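Local coordinates for putative NADH-flavin reductase (Streptococcus pneumoniae TIGR4, PDB 4R01), which probably binds NAD(P)H through a Rossmann-type fold and may use it to reduce flavins, at residues Leu135-Leu138 / Arg139-Asn142. Sequence-based numbering, arbitrary orientation.
Sequences LDLL and RTKN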
loop_
_atom_site.group_PDB
_atom_site.type_symbol
_atom_site.label_atom_id
_atom_site.label_comp_id
_atom_site.label_asym_id
_atom_site.label_seq_id
_atom_site.Cartn_x
_atom_site.Cartn_y
_atom_site.Cartn_z
ATOM N N LEU A 135 9.804 24.489 -2.525
ATOM C CA LEU A 135 8.903 24.817 -1.426
ATOM C C LEU A 135 9.670 25.268 -0.182
ATOM O O LEU A 135 9.254 26.202 0.506
ATOM C CB LEU A 135 8.015 23.615 -1.094
ATOM C CG LEU A 135 7.165 23.698 0.177
ATOM C CD1 LEU A 135 6.193 24.863 0.108
ATOM C CD2 LEU A 135 6.425 22.384 0.416
ATOM N N ASP A 136 10.793 24.609 0.099
ATOM C CA ASP A 136 11.602 24.950 1.267
ATOM C C ASP A 136 12.140 26.377 1.175
ATOM O O ASP A 136 12.255 27.073 2.183
ATOM C CB ASP A 136 12.763 23.963 1.435
ATOM C CG ASP A 136 12.296 22.570 1.828
ATOM O OD1 ASP A 136 11.151 22.437 2.315
ATOM O OD2 ASP A 136 13.078 21.608 1.660
ATOM N N LEU A 137 12.460 26.808 -0.039
ATOM C CA LEU A 137 12.989 28.149 -0.255
ATOM C C LEU A 137 11.903 29.206 -0.058
ATOM O O LEU A 137 12.176 30.304 0.424
ATOM C CB LEU A 137 13.600 28.262 -1.654
ATOM C CG LEU A 137 14.404 29.525 -1.962
ATOM C CD1 LEU A 137 15.506 29.728 -0.932
ATOM C CD2 LEU A 137 14.990 29.443 -3.358
ATOM N N LEU A 138 10.671 28.863 -0.420
ATOM C CA LEU A 138 9.548 29.783 -0.281
ATOM C C LEU A 138 9.245 30.124 1.177
ATOM O O LEU A 138 8.878 31.256 1.489
ATOM C CB LEU A 138 8.295 29.204 -0.945
ATOM C CG LEU A 138 8.127 29.452 -2.445
ATOM C CD1 LEU A 138 6.966 28.639 -2.999
ATOM C CD2 LEU A 138 7.919 30.937 -2.719
ATOM N N ARG A 139 9.397 29.152 2.070
ATOM C CA ARG A 139 9.076 29.374 3.478
ATOM C C ARG A 139 9.968 30.435 4.117
ATOM O O ARG A 139 9.603 31.033 5.127
ATOM C CB ARG A 139 9.179 28.069 4.264
ATOM C CG ARG A 139 8.253 26.978 3.763
ATOM C CD ARG A 139 8.066 25.908 4.814
ATOM N NE ARG A 139 7.416 24.716 4.279
ATOM C CZ ARG A 139 6.099 24.561 4.178
ATOM N NH1 ARG A 139 5.280 25.527 4.569
ATOM N NH2 ARG A 139 5.604 23.437 3.681
ATOM N N THR A 140 11.134 30.669 3.523
ATOM C CA THR A 140 12.065 31.664 4.039
ATOM C C THR A 140 11.742 33.057 3.498
ATOM O O THR A 140 12.309 34.054 3.946
ATOM C CB THR A 140 13.521 31.308 3.685
ATOM O OG1 THR A 140 13.693 31.352 2.264
ATOM C CG2 THR A 140 13.863 29.913 4.188
ATOM N N LYS A 141 10.830 33.119 2.533
ATOM C CA LYS A 141 10.419 34.393 1.955
ATOM C C LYS A 141 9.316 35.032 2.791
ATOM O O LYS A 141 8.128 34.814 2.547
ATOM C CB LYS A 141 9.955 34.208 0.509
ATOM C CG LYS A 141 11.014 33.614 -0.406
ATOM C CD LYS A 141 12.355 34.314 -0.230
ATOM C CE LYS A 141 13.397 33.772 -1.197
ATOM N NZ LYS A 141 14.744 34.354 -0.946
ATOM N N ASN A 142 9.722 35.827 3.776
ATOM C CA ASN A 142 8.793 36.428 4.725
ATOM C C ASN A 142 7.849 37.448 4.093
ATOM O O ASN A 142 6.655 37.460 4.385
ATOM C CB ASN A 142 9.570 37.094 5.865
ATOM C CG ASN A 142 10.771 36.278 6.307
ATOM O OD1 ASN A 142 11.868 36.426 5.768
ATOM N ND2 ASN A 142 10.568 35.411 7.293
HETATM O O HOH W 1 9.281 23.056 3.999
HETATM O O HOH W 2 7.385 32.530 4.046
#
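Thr-140 turns its hydroxyl back onto the last turn of helix 125-138, where OG1 donates to Leu-137 O at 2.6 Å. The backbone N of Thr-140 donates to the same oxygen at 3.3 Å, so two donors grip one carbonyl, both from the same face of its plane. They differ in aim: OG1 is tilted 23° from that plane, whereas N stands 62° out of it. The chi1 of 65° sets OG1 between the backbone N and the carbonyl carbon, the rotation that points it back at the helix.

One residue on, Lys-141 N donates to Leu-138 O at 2.9 Å and closes a type I turn from Leu-138 to Lys-141, while the i to i+4 bond from Arg-139 N to Leu-135 O is weak (3.3 Å). With its first torsion placing CG anti to the carbonyl carbon, Lys-141 brings CG to 3.6 Å from Leu-137 O, and the bend at chi2 keeps CD and CE near the same oxygen.

Arg-139 runs back along the helix, extended from CG to NE, and lays its guanidinium against Leu-135: Leu-135 CD1 sits over one face, offset toward the rim, and Leu-135 CD2 comes within 3.5 Å of Arg-139 NH2. In the plane of the group, water 1 accepts from NE and donates to Asp-136 OD1 (2.6 Å), bridging two side chains whose charged atoms do not meet.

Further out, Arg-139 NH2 forms a salt bridge with Glu-170, Asp-136 with Arg-113, and Lys-141 NZ with Glu-82 on helix 76-88. Leu-135 and Leu-138 pack on Phe-148 of strand 145-150.

The helix thus ends as i to i+3 bonds and a threonine hydroxyl take up its last carbonyls, and the chain turns toward the next strand of the Rossmann-type sheet. Partial negative charge on Leu-137 O is probably offset by both donors of Thr-140.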